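Local coordinates for protein aminoglycoside N(3)-acetyltransferase, AAC(3)-IVa (Escherichia coli, PDB 6MN3) that acetylates the 3-amino group of 2-deoxystreptamine antibiotics with acetyl-CoA as donor, which probably confers resistance to gentamicin, kanamycin, tobramycin, neomycin and apramycin, at residues Gly57-Met62 against Pro111-Ile116; Val61-Ser66 against Val86-Phe91; Ser100-Ala105 against Pro120-Pro125; Arg134-Asp139 against Arg222-Val227. All blocks are in the same frame, centred on the assembly; numbering follows the deposited sequence.

Contact 1: residues Gly57-Met62 against Pro111-Ile116; sequences GGTLVM and PQAEQI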
loop_
_atom_site.group_PDB
_atom_site.type_symbol
_atom_site.label_atom_id
_atom_site.label_comp_id
_atom_site.label_asym_id
_atom_site.label_seq_id
_atom_site.Cartn_x
_atom_site.Cartn_y
_atom_site.Cartn_z
ATOM N N GLY A 57 5.389 -11.485 -17.257
ATOM C CA GLY A 57 4.741 -10.281 -17.731
ATOM C C GLY A 57 4.219 -9.406 -16.612
ATOM O O GLY A 57 3.955 -8.218 -16.816
ATOM N N GLY A 58 4.073 -9.979 -15.417
ATOM C CA GLY A 58 3.521 -9.238 -14.306
ATOM C C GLY A 58 4.535 -8.334 -13.631
ATOM O O GLY A 58 5.745 -8.521 -13.727
ATOM N N THR A 59 4.015 -7.332 -12.927
ATOM C CA THR A 59 4.839 -6.383 -12.191
ATOM C C THR A 59 4.365 -6.324 -10.749
ATOM O O THR A 59 3.174 -6.121 -10.491
ATOM C CB THR A 59 4.789 -4.993 -12.826
ATOM O OG1 THR A 59 5.272 -5.071 -14.172
ATOM C CG2 THR A 59 5.653 -4.019 -12.037
ATOM N N LEU A 60 5.296 -6.506 -9.817
ATOM C CA LEU A 60 5.008 -6.519 -8.389
ATOM C C LEU A 60 5.432 -5.195 -7.772
ATOM O O LEU A 60 6.564 -4.749 -7.977
ATOM C CB LEU A 60 5.736 -7.676 -7.704
ATOM C CG LEU A 60 5.713 -7.712 -6.179
ATOM C CD1 LEU A 60 4.290 -7.894 -5.675
ATOM C CD2 LEU A 60 6.622 -8.823 -5.671
ATOM N N VAL A 61 4.527 -4.570 -7.021
ATOM C CA VAL A 61 4.776 -3.269 -6.413
ATOM C C VAL A 61 4.527 -3.364 -4.914
ATOM O O VAL A 61 3.579 -4.021 -4.472
ATOM C CB VAL A 61 3.896 -2.164 -7.036
ATOM C CG1 VAL A 61 4.413 -0.796 -6.633
ATOM C CG2 VAL A 61 3.859 -2.299 -8.551
ATOM N N MET A 62 5.376 -2.701 -4.135
ATOM C CA MET A 62 5.261 -2.657 -2.686
ATOM C C MET A 62 5.608 -1.265 -2.186
ATOM O O MET A 62 6.442 -0.574 -2.786
ATOM C CB MET A 62 6.186 -3.674 -2.005
ATOM C CG MET A 62 5.839 -5.118 -2.272
ATOM S SD MET A 62 6.883 -6.200 -1.291
ATOM C CE MET A 62 6.694 -7.744 -2.176
ATOM N N PRO A 111 7.909 -5.712 -15.952
ATOM C CA PRO A 111 7.949 -4.879 -17.167
ATOM C C PRO A 111 7.323 -3.507 -16.991
ATOM O O PRO A 111 7.495 -2.656 -17.871
ATOM C CB PRO A 111 7.170 -5.713 -18.196
ATOM C CG PRO A 111 7.119 -7.101 -17.630
ATOM C CD PRO A 111 7.113 -6.934 -16.145
ATOM N N GLN A 112 6.613 -3.263 -15.890
ATOM C CA GLN A 112 5.938 -1.995 -15.650
ATOM C C GLN A 112 6.554 -1.209 -14.499
ATOM O O GLN A 112 5.996 -0.181 -14.098
ATOM C CB GLN A 112 4.452 -2.239 -15.381
ATOM C CG GLN A 112 3.536 -1.177 -15.940
ATOM C CD GLN A 112 3.276 -1.358 -17.418
ATOM O OE1 GLN A 112 2.885 -2.437 -17.862
ATOM N NE2 GLN A 112 3.491 -0.299 -18.192
ATOM N N ALA A 113 7.690 -1.664 -13.963
ATOM C CA ALA A 113 8.269 -1.036 -12.777
ATOM C C ALA A 113 8.680 0.404 -13.047
ATOM O O ALA A 113 8.474 1.283 -12.203
ATOM C CB ALA A 113 9.469 -1.848 -12.293
ATOM N N GLU A 114 9.265 0.659 -14.215
ATOM C CA GLU A 114 9.718 2.003 -14.552
ATOM C C GLU A 114 8.560 2.998 -14.560
ATOM O O GLU A 114 8.707 4.136 -14.101
ATOM C CB GLU A 114 10.435 1.980 -15.910
ATOM C CG GLU A 114 9.569 1.581 -17.126
ATOM C CD GLU A 114 8.857 0.233 -16.986
ATOM O OE1 GLU A 114 9.312 -0.616 -16.190
ATOM O OE2 GLU A 114 7.819 0.038 -17.655
ATOM N N GLN A 115 7.397 2.590 -15.072
ATOM C CA GLN A 115 6.278 3.521 -15.195
ATOM C C GLN A 115 5.667 3.840 -13.836
ATOM O O GLN A 115 5.222 4.968 -13.595
ATOM C CB GLN A 115 5.226 2.943 -16.141
ATOM C CG GLN A 115 4.281 3.970 -16.734
ATOM C CD GLN A 115 2.984 3.344 -17.198
ATOM O OE1 GLN A 115 2.989 2.416 -18.009
ATOM N NE2 GLN A 115 1.867 3.836 -16.677
ATOM N N ILE A 116 5.640 2.856 -12.936
ATOM C CA ILE A 116 5.080 3.054 -11.604
ATOM C C ILE A 116 6.026 3.835 -10.697
ATOM O O ILE A 116 5.571 4.497 -9.756
ATOM C CB ILE A 116 4.720 1.676 -11.019
ATOM C CG1 ILE A 116 3.614 1.029 -11.858
ATOM C CG2 ILE A 116 4.290 1.770 -9.560
ATOM C CD1 ILE A 116 3.606 -0.482 -11.806
#
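Thr59 and Val61 of strand 59-63 pack against Pro111, Gln112 and Ile116 in a buried strand-to-helix contact on the central mixed beta-sheet of this antibiotic N-acetyltransferase. Strand 59-63 lies between the parallel strand 26-31 and the antiparallel strand 106-109, and the chain leaving 106-109 turns here into helix 113-117. Gln112 is the N-cap residue of that helix, and its backbone N donates to Thr59 OG1 at 2.8 Å, the one hydrogen bond across the contact, bent to 144° at the hydrogen. Thr59 can meet it because OG1 stands beside its own backbone N, anti to the carbonyl carbon (chi1 -60°), while CG2, anti to the backbone N, lies 3.7 Å from Ala113 N. The side chains of Thr59 and Gln112 cross at about a right angle. Beyond CB, Gln112 bends at chi2 (80°) and leads away from the strand, its NE2 making a weak bond to Gln115 OE1. Before the helix, the Pro111 ring sits against two loop carbonyls, CG 3.5 Å from Gly57 O and CD 3.2 Å from Gly58 O. Deeper in, the contact becomes purely apolar. Val61 and Ile116 reach toward each other tip to tip: Ile116 CD1 is 3.7 Å from Val61 CG2, and Ile116 CG2 is 3.9 Å from Val61 CG1.

Contact 2: residues Val61-Ser66 against Val86-Phe91; sequences VMPSWS and VVSDTF
Val87 opens the contact from helix 86-91: its CG1 lies 3.7 Å from Met62 CE, the two side chains crossing at about a right angle. The same valine also touches Leu46 and Ile47 of helix 42-54, and Met62 itself touches Leu50 of that helix. Ser88 comes next. Its CA is 4.1 Å from Met62 SD, and its OG lies 3.3 Å from Pro63 O, a weak and uncertain hydrogen bond, as the hydroxyl could donate elsewhere instead. One turn on from Val87, Phe91 meets most of the methionine. Its CB is 3.5 Å from Met62 SD, and its ring takes Met62 CE over one face, 4.2 Å from the centroid and 26° off the normal, in a CH-pi contact. Met62 SD approaches the same ring obliquely, 4.4 Å from the centroid. Because the methionine is extended beyond CG (chi2 -174°), SD is carried well out from the strand to the level of the ring. Phe91 also touches Ala107 and Ala109 of strand 106-109, so it spans two strands. This is a Met-aromatic contact within the hydrophobic layer between a beta-sheet and a helix laid across it, the axes of strand 61-63 and helix 86-91 approaching to 8.2 Å at 117°.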
loop_
_atom_site.group_PDB
_atom_site.type_symbol
_atom_site.label_atom_id
_atom_site.label_comp_id
_atom_site.label_asym_id
_atom_site.label_seq_id
_atom_site.Cartn_x
_atom_site.Cartn_y
_atom_site.Cartn_z
ATOM N N VAL A 61 4.527 -4.570 -7.021
ATOM C CA VAL A 61 4.776 -3.269 -6.413
ATOM C C VAL A 61 4.527 -3.364 -4.914
ATOM O O VAL A 61 3.579 -4.021 -4.472
ATOM C CB VAL A 61 3.896 -2.164 -7.036
ATOM C CG1 VAL A 61 4.413 -0.796 -6.633
ATOM C CG2 VAL A 61 3.859 -2.299 -8.551
ATOM N N MET A 62 5.376 -2.701 -4.135
ATOM C CA MET A 62 5.261 -2.657 -2.686
ATOM C C MET A 62 5.608 -1.265 -2.186
ATOM O O MET A 62 6.442 -0.574 -2.786
ATOM C CB MET A 62 6.186 -3.674 -2.005
ATOM C CG MET A 62 5.839 -5.118 -2.272
ATOM S SD MET A 62 6.883 -6.200 -1.291
ATOM C CE MET A 62 6.694 -7.744 -2.176
ATOM N N PRO A 63 4.988 -0.826 -1.093
ATOM C CA PRO A 63 5.431 0.414 -0.452
ATOM C C PRO A 63 6.859 0.263 0.050
ATOM O O PRO A 63 7.309 -0.835 0.385
ATOM C CB PRO A 63 4.441 0.594 0.704
ATOM C CG PRO A 63 3.906 -0.775 0.962
ATOM C CD PRO A 63 3.864 -1.451 -0.376
ATOM N N SER A 64 7.578 1.384 0.093
ATOM C CA SER A 64 8.997 1.334 0.417
ATOM C C SER A 64 9.510 2.672 0.933
ATOM O O SER A 64 10.618 3.089 0.581
ATOM C CB SER A 64 9.797 0.904 -0.817
ATOM O OG SER A 64 11.098 0.472 -0.464
ATOM N N TRP A 65 8.725 3.349 1.767
ATOM C CA TRP A 65 9.134 4.641 2.294
ATOM C C TRP A 65 9.825 4.480 3.647
ATOM O O TRP A 65 9.757 3.432 4.293
ATOM C CB TRP A 65 7.937 5.586 2.406
ATOM C CG TRP A 65 6.778 5.039 3.171
ATOM C CD1 TRP A 65 6.683 4.891 4.525
ATOM C CD2 TRP A 65 5.535 4.582 2.629
ATOM N NE1 TRP A 65 5.460 4.362 4.858
ATOM C CE2 TRP A 65 4.735 4.163 3.712
ATOM C CE3 TRP A 65 5.021 4.482 1.333
ATOM C CZ2 TRP A 65 3.452 3.653 3.537
ATOM C CZ3 TRP A 65 3.746 3.975 1.160
ATOM C CH2 TRP A 65 2.976 3.567 2.257
ATOM N N SER A 66 10.496 5.552 4.075
ATOM C CA SER A 66 11.352 5.523 5.257
ATOM C C SER A 66 10.640 5.985 6.521
ATOM O O SER A 66 10.883 5.434 7.601
ATOM C CB SER A 66 12.589 6.393 5.029
ATOM O OG SER A 66 13.508 5.761 4.159
ATOM N N VAL A 86 8.807 -6.839 7.055
ATOM C CA VAL A 86 10.076 -7.366 6.563
ATOM C C VAL A 86 10.027 -7.605 5.058
ATOM O O VAL A 86 11.046 -7.478 4.369
ATOM C CB VAL A 86 10.435 -8.656 7.321
ATOM C CG1 VAL A 86 11.872 -9.066 7.030
ATOM C CG2 VAL A 86 10.215 -8.468 8.813
ATOM N N VAL A 87 8.856 -7.958 4.523
ATOM C CA VAL A 87 8.741 -8.227 3.093
ATOM C C VAL A 87 9.035 -6.968 2.287
ATOM O O VAL A 87 9.764 -7.007 1.287
ATOM C CB VAL A 87 7.349 -8.798 2.769
ATOM C CG1 VAL A 87 7.188 -9.000 1.272
ATOM C CG2 VAL A 87 7.126 -10.104 3.522
ATOM N N SER A 88 8.481 -5.829 2.710
ATOM C CA SER A 88 8.738 -4.578 2.003
ATOM C C SER A 88 10.209 -4.193 2.073
ATOM O O SER A 88 10.789 -3.745 1.077
ATOM C CB SER A 88 7.868 -3.462 2.578
ATOM O OG SER A 88 6.538 -3.564 2.104
ATOM N N ASP A 89 10.830 -4.354 3.243
ATOM C CA ASP A 89 12.242 -4.018 3.374
ATOM C C ASP A 89 13.135 -5.024 2.672
ATOM O O ASP A 89 14.306 -4.727 2.415
ATOM C CB ASP A 89 12.633 -3.915 4.847
ATOM C CG ASP A 89 13.943 -3.183 5.047
ATOM O OD1 ASP A 89 14.081 -2.061 4.515
ATOM O OD2 ASP A 89 14.834 -3.729 5.731
ATOM N N THR A 90 12.614 -6.203 2.356
ATOM C CA THR A 90 13.394 -7.200 1.640
ATOM C C THR A 90 13.254 -7.067 0.134
ATOM O O THR A 90 14.208 -7.350 -0.597
ATOM C CB THR A 90 12.968 -8.608 2.064
ATOM O OG1 THR A 90 12.733 -8.629 3.478
ATOM C CG2 THR A 90 14.049 -9.634 1.708
ATOM N N PHE A 91 12.092 -6.615 -0.337
ATOM C CA PHE A 91 11.806 -6.606 -1.768
ATOM C C PHE A 91 12.730 -5.657 -2.524
ATOM O O PHE A 91 13.259 -6.011 -3.586
ATOM C CB PHE A 91 10.338 -6.232 -1.983
ATOM C CG PHE A 91 9.941 -6.089 -3.421
ATOM C CD1 PHE A 91 10.190 -7.101 -4.329
ATOM C CD2 PHE A 91 9.293 -4.945 -3.857
ATOM C CE1 PHE A 91 9.812 -6.969 -5.651
ATOM C CE2 PHE A 91 8.911 -4.805 -5.175
ATOM C CZ PHE A 91 9.171 -5.819 -6.074
#

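Contact 3: residues Ser100-Ala105 against Pro120-Pro125; sequences SAHPFA and PLPLPP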
loop_
_atom_site.group_PDB
_atom_site.type_symbol
_atom_site.label_atom_id
_atom_site.label_comp_id
_atom_site.label_asym_id
_atom_site.label_seq_id
_atom_site.Cartn_x
_atom_site.Cartn_y
_atom_site.Cartn_z
ATOM N N SER A 100 11.537 4.398 -5.987
ATOM C CA SER A 100 11.362 5.828 -6.188
ATOM C C SER A 100 12.471 6.605 -5.487
ATOM O O SER A 100 13.058 6.145 -4.505
ATOM C CB SER A 100 9.994 6.278 -5.676
ATOM O OG SER A 100 8.949 5.542 -6.287
ATOM N N ALA A 101 12.755 7.793 -6.006
ATOM C CA ALA A 101 13.836 8.636 -5.493
ATOM C C ALA A 101 13.302 9.775 -4.634
ATOM O O ALA A 101 13.702 10.928 -4.784
ATOM C CB ALA A 101 14.675 9.171 -6.647
ATOM N N HIS A 102 12.390 9.464 -3.719
ATOM C CA HIS A 102 11.850 10.445 -2.790
ATOM C C HIS A 102 11.438 9.719 -1.519
ATOM O O HIS A 102 11.216 8.504 -1.541
ATOM C CB HIS A 102 10.665 11.210 -3.400
ATOM C CG HIS A 102 9.656 10.336 -4.077
ATOM N ND1 HIS A 102 8.684 9.646 -3.385
ATOM C CD2 HIS A 102 9.457 10.054 -5.386
ATOM C CE1 HIS A 102 7.934 8.971 -4.238
ATOM N NE2 HIS A 102 8.382 9.202 -5.459
ATOM N N PRO A 103 11.340 10.430 -0.389
ATOM C CA PRO A 103 11.087 9.748 0.893
ATOM C C PRO A 103 9.766 9.001 0.966
ATOM O O PRO A 103 9.565 8.246 1.926
ATOM C CB PRO A 103 11.130 10.892 1.918
ATOM C CG PRO A 103 10.924 12.137 1.119
ATOM C CD PRO A 103 11.573 11.872 -0.198
ATOM N N PHE A 104 8.863 9.182 0.006
ATOM C CA PHE A 104 7.617 8.426 -0.011
ATOM C C PHE A 104 7.665 7.386 -1.121
ATOM O O PHE A 104 6.778 7.338 -1.980
ATOM C CB PHE A 104 6.425 9.368 -0.185
ATOM C CG PHE A 104 6.556 10.649 0.586
ATOM C CD1 PHE A 104 6.503 10.646 1.970
ATOM C CD2 PHE A 104 6.744 11.854 -0.071
ATOM C CE1 PHE A 104 6.627 11.823 2.686
ATOM C CE2 PHE A 104 6.870 13.032 0.640
ATOM C CZ PHE A 104 6.811 13.017 2.019
ATOM N N ALA A 105 8.689 6.541 -1.097
ATOM C CA ALA A 105 9.011 5.697 -2.234
ATOM C C ALA A 105 8.203 4.401 -2.232
ATOM O O ALA A 105 7.674 3.955 -1.210
ATOM C CB ALA A 105 10.504 5.367 -2.246
ATOM N N PRO A 120 8.695 12.092 -9.658
ATOM C CA PRO A 120 9.440 12.753 -8.573
ATOM C C PRO A 120 8.645 12.835 -7.279
ATOM O O PRO A 120 7.630 12.150 -7.131
ATOM C CB PRO A 120 9.727 14.145 -9.149
ATOM C CG PRO A 120 8.605 14.382 -10.108
ATOM C CD PRO A 120 8.294 13.041 -10.713
ATOM N N LEU A 121 9.083 13.677 -6.350
ATOM C CA LEU A 121 8.462 13.742 -5.028
ATOM C C LEU A 121 7.032 14.254 -5.155
ATOM O O LEU A 121 6.824 15.380 -5.634
ATOM C CB LEU A 121 9.277 14.637 -4.093
ATOM C CG LEU A 121 9.047 14.475 -2.579
ATOM C CD1 LEU A 121 10.221 15.035 -1.781
ATOM C CD2 LEU A 121 7.742 15.100 -2.102
ATOM N N PRO A 122 6.019 13.475 -4.746
ATOM C CA PRO A 122 4.641 13.980 -4.778
ATOM C C PRO A 122 4.183 14.497 -3.421
ATOM O O PRO A 122 4.384 13.833 -2.399
ATOM C CB PRO A 122 3.830 12.752 -5.218
ATOM C CG PRO A 122 4.783 11.546 -5.074
ATOM C CD PRO A 122 6.051 12.038 -4.429
ATOM N N LEU A 123 3.565 15.677 -3.397
ATOM C CA LEU A 123 3.026 16.259 -2.171
ATOM C C LEU A 123 1.535 16.510 -2.350
ATOM O O LEU A 123 1.155 17.338 -3.197
ATOM C CB LEU A 123 3.747 17.563 -1.812
ATOM C CG LEU A 123 5.277 17.565 -1.866
ATOM C CD1 LEU A 123 5.771 18.152 -3.182
ATOM C CD2 LEU A 123 5.878 18.308 -0.682
ATOM N N PRO A 124 0.644 15.840 -1.597
ATOM C CA PRO A 124 0.863 14.808 -0.573
ATOM C C PRO A 124 1.488 13.524 -1.133
ATOM O O PRO A 124 1.511 13.354 -2.351
ATOM C CB PRO A 124 -0.555 14.542 -0.042
ATOM C CG PRO A 124 -1.314 15.777 -0.359
ATOM C CD PRO A 124 -0.776 16.218 -1.681
ATOM N N PRO A 125 1.989 12.647 -0.256
ATOM C CA PRO A 125 2.715 11.459 -0.742
ATOM C C PRO A 125 1.924 10.580 -1.697
ATOM O O PRO A 125 2.533 9.897 -2.530
ATOM C CB PRO A 125 3.054 10.712 0.555
ATOM C CG PRO A 125 3.125 11.779 1.588
ATOM C CD PRO A 125 2.075 12.781 1.211
HETATM O O HOH W 1 3.899 7.833 -2.905
#
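Phe104 lays one ring face on Pro125 and turns an edge to Leu121, joining the loop before strand 106-109 to the proline-rich loop that leads to helix 131-137. Its CB is 3.7 Å from Pro125 CB, and its CG, beside the backbone N and anti to the carbonyl carbon (chi1 -40°), is 3.5 Å from that same atom. From there the ring continues over the proline. CD1 and CE1 both have Pro125 CG as a near neighbour, which stands over the centre of one face, 3.6 Å from the centroid and 11° off the normal, a CH-pi contact. Along the ring's other flank, CD2 lies near Pro122 O and Pro125 CB, and CE2 meets Leu121 CD2 at 3.5 Å, the methyl coming in at the edge and in the ring plane. CZ, at the tip, still has Pro125 CG as its neighbour. Pro103 CG lies over the opposite face, toward the rim.

His102 repeats the theme with Pro122: the proline CD sits over the centre of the imidazole face, 3.7 Å from the centroid. Leu121 spans the two residues, its CG 3.7 Å from His102 CB, and its CD1 is 3.8 Å from Pro103 CD. Cys172 of strand 168-174 touches Pro103, Phe104 and Leu121, while Pro125 also packs on Tyr185 of strand 181-187.

No hydrogen bond runs directly between the loops; one water donates to both Phe104 O and Pro125 O. Two loops without regular secondary structure are thus held mainly by proline C-H groups on aromatic faces and by apolar packing, with the water joining their backbone carbonyls.

Contact 4: residues Arg134-Asp139 against Arg222-Val227; sequences RVHELD and RSRDIV
His136 extends its ring with CG anti to the backbone N (chi1 175°), and Arg224 bends at chi2 (-104°), bringing CD over one face of that imidazole, toward its rim and 3.9 Å from the centroid. Beyond the bend, Arg224 NE donates to His136 O at 2.9 Å, and NH2 to Glu137 O at 3.3 Å, the latter from above the carbonyl plane. His136 O is gripped twice, since Asp139 N reaches it from the opposite face as part of the Schellman motif that ends helix 131-137. Asp139 is the C-prime residue of that motif, and its carboxylate stacks over the Arg224 guanidinium with the planes 9° apart, a long interaction of charges. Asp139 OD1 is closer to Arg222 NH1, 2.6 Å away in a salt bridge, and Arg222 in turn pairs with Asp225. A water joins Asp139 OD1 to Arg224 N in the first turn of helix 223-236. Along the CD2-NE2 side of the imidazole, Val227 CG2 packs 3.4 Å from His136 CD2, with Val227 CB beside His136 NE2. The C-terminus of helix 131-137 thus meets the N-terminus of helix 223-236, with Ser223 bonded through its backbone to Gly140. Val135 rests on Ile116 of helix 113-117, and Ser223 and Ile226 face Val142 of strand 141-145 and Thr154 of helix 154-161.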
loop_
_atom_site.group_PDB
_atom_site.type_symbol
_atom_site.label_atom_id
_atom_site.label_comp_id
_atom_site.label_asym_id
_atom_site.label_seq_id
_atom_site.Cartn_x
_atom_site.Cartn_y
_atom_site.Cartn_z
ATOM N N ARG A 134 -0.234 5.430 -10.315
ATOM C CA ARG A 134 0.209 4.732 -11.518
ATOM C C ARG A 134 -0.265 3.284 -11.530
ATOM O O ARG A 134 -0.517 2.728 -12.602
ATOM C CB ARG A 134 1.731 4.807 -11.639
ATOM C CG ARG A 134 2.271 6.230 -11.692
ATOM C CD ARG A 134 1.830 6.940 -12.965
ATOM N NE ARG A 134 1.410 8.316 -12.712
ATOM C CZ ARG A 134 1.946 9.384 -13.293
ATOM N NH1 ARG A 134 2.938 9.243 -14.161
ATOM N NH2 ARG A 134 1.499 10.597 -12.996
ATOM N N VAL A 135 -0.397 2.663 -10.357
ATOM C CA VAL A 135 -1.018 1.344 -10.286
ATOM C C VAL A 135 -2.495 1.434 -10.657
ATOM O O VAL A 135 -3.030 0.568 -11.360
ATOM C CB VAL A 135 -0.817 0.739 -8.884
ATOM C CG1 VAL A 135 -1.705 -0.483 -8.689
ATOM C CG2 VAL A 135 0.650 0.385 -8.659
ATOM N N HIS A 136 -3.169 2.491 -10.201
ATOM C CA HIS A 136 -4.590 2.653 -10.489
ATOM C C HIS A 136 -4.838 2.845 -11.981
ATOM O O HIS A 136 -5.789 2.284 -12.536
ATOM C CB HIS A 136 -5.146 3.833 -9.690
ATOM C CG HIS A 136 -6.574 4.161 -10.000
ATOM N ND1 HIS A 136 -6.933 5.094 -10.949
ATOM C CD2 HIS A 136 -7.731 3.687 -9.481
ATOM C CE1 HIS A 136 -8.251 5.177 -11.004
ATOM N NE2 HIS A 136 -8.758 4.335 -10.124
ATOM N N GLU A 137 -3.988 3.625 -12.650
ATOM C CA GLU A 137 -4.185 3.861 -14.075
ATOM C C GLU A 137 -3.809 2.651 -14.922
ATOM O O GLU A 137 -4.234 2.566 -16.078
ATOM C CB GLU A 137 -3.394 5.097 -14.517
ATOM C CG GLU A 137 -2.087 4.808 -15.233
ATOM C CD GLU A 137 -1.418 6.070 -15.749
ATOM O OE1 GLU A 137 -2.139 7.034 -16.090
ATOM O OE2 GLU A 137 -0.171 6.102 -15.813
ATOM N N LEU A 138 -3.038 1.713 -14.375
ATOM C CA LEU A 138 -2.694 0.482 -15.072
ATOM C C LEU A 138 -3.610 -0.676 -14.695
ATOM O O LEU A 138 -3.284 -1.831 -14.986
ATOM C CB LEU A 138 -1.233 0.112 -14.801
ATOM C CG LEU A 138 -0.198 0.925 -15.584
ATOM C CD1 LEU A 138 1.073 1.098 -14.775
ATOM C CD2 LEU A 138 0.104 0.271 -16.922
ATOM N N ASP A 139 -4.744 -0.388 -14.051
ATOM C CA ASP A 139 -5.739 -1.398 -13.683
ATOM C C ASP A 139 -5.151 -2.453 -12.748
ATOM O O ASP A 139 -5.454 -3.643 -12.850
ATOM C CB ASP A 139 -6.352 -2.049 -14.925
ATOM C CG ASP A 139 -7.755 -2.563 -14.677
ATOM O OD1 ASP A 139 -8.345 -2.203 -13.637
ATOM O OD2 ASP A 139 -8.271 -3.325 -15.523
ATOM N N ARG A 222 -9.491 -4.873 -6.841
ATOM C CA ARG A 222 -9.006 -4.062 -7.949
ATOM C C ARG A 222 -8.818 -2.620 -7.495
ATOM O O ARG A 222 -9.680 -2.055 -6.816
ATOM C CB ARG A 222 -9.983 -4.123 -9.119
ATOM C CG ARG A 222 -9.804 -5.330 -10.022
ATOM C CD ARG A 222 -10.973 -5.466 -10.987
ATOM N NE ARG A 222 -11.461 -4.166 -11.442
ATOM C CZ ARG A 222 -11.021 -3.544 -12.530
ATOM N NH1 ARG A 222 -10.083 -4.105 -13.282
ATOM N NH2 ARG A 222 -11.519 -2.363 -12.868
ATOM N N SER A 223 -7.680 -2.029 -7.868
ATOM C CA SER A 223 -7.396 -0.653 -7.472
ATOM C C SER A 223 -8.498 0.297 -7.925
ATOM O O SER A 223 -8.866 1.226 -7.196
ATOM C CB SER A 223 -6.047 -0.212 -8.034
ATOM O OG SER A 223 -5.844 1.175 -7.833
ATOM N N ARG A 224 -9.041 0.080 -9.125
ATOM C CA ARG A 224 -10.119 0.936 -9.609
ATOM C C ARG A 224 -11.377 0.791 -8.761
ATOM O O ARG A 224 -12.107 1.770 -8.566
ATOM C CB ARG A 224 -10.425 0.622 -11.074
ATOM C CG ARG A 224 -9.247 0.831 -12.011
ATOM C CD ARG A 224 -9.397 2.106 -12.821
ATOM N NE ARG A 224 -8.354 2.238 -13.835
ATOM C CZ ARG A 224 -8.413 1.689 -15.045
ATOM N NH1 ARG A 224 -9.466 0.967 -15.400
ATOM N NH2 ARG A 224 -7.415 1.864 -15.901
ATOM N N ASP A 225 -11.646 -0.411 -8.246
ATOM C CA ASP A 225 -12.804 -0.589 -7.377
ATOM C C ASP A 225 -12.603 0.101 -6.033
ATOM O O ASP A 225 -13.562 0.627 -5.459
ATOM C CB ASP A 225 -13.089 -2.078 -7.179
ATOM C CG ASP A 225 -13.691 -2.724 -8.411
ATOM O OD1 ASP A 225 -14.330 -2.004 -9.209
ATOM O OD2 ASP A 225 -13.528 -3.951 -8.581
ATOM N N ILE A 226 -11.370 0.109 -5.521
ATOM C CA ILE A 226 -11.087 0.798 -4.263
ATOM C C ILE A 226 -11.357 2.291 -4.407
ATOM O O ILE A 226 -11.985 2.914 -3.543
ATOM C CB ILE A 226 -9.636 0.535 -3.823
ATOM C CG1 ILE A 226 -9.427 -0.944 -3.513
ATOM C CG2 ILE A 226 -9.279 1.388 -2.616
ATOM C CD1 ILE A 226 -7.985 -1.311 -3.290
ATOM N N VAL A 227 -10.886 2.883 -5.503
ATOM C CA VAL A 227 -11.034 4.322 -5.695
ATOM C C VAL A 227 -12.490 4.679 -5.975
ATOM O O VAL A 227 -13.041 5.609 -5.378
ATOM C CB VAL A 227 -10.103 4.806 -6.822
ATOM C CG1 VAL A 227 -10.492 6.204 -7.279
ATOM C CG2 VAL A 227 -8.659 4.780 -6.351
HETATM O O HOH W 2 -11.669 4.377 -10.292
HETATM O O HOH W 3 -7.758 -1.728 -10.851
#

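Contacts 1 and 2 share Val61 and Met62 and use successive residues of strand 59-63, Val61 turning to helix 113-117 and Met62 to helix 86-91; their centres are about 14 Å apart. Contact 4 lies about 13 Å from contact 1, centre to centre; helices 113-117 and 131-137 follow each other in the chain and touch through Gln115 and Glu137. Contact 3 meets contact 2 where Ser64 N comes 2.9 Å from Ala105 O, a probable hydrogen bond, but stays about 7 Å from contact 4 at the nearest atoms. All four lie away from the zinc site of Cys191, His243, Cys249 and Cys252. Pro125 of contact 3 comes near, without touching, Cys192, His156 and Glu159, whose geometry suggests a possible catalytic triad.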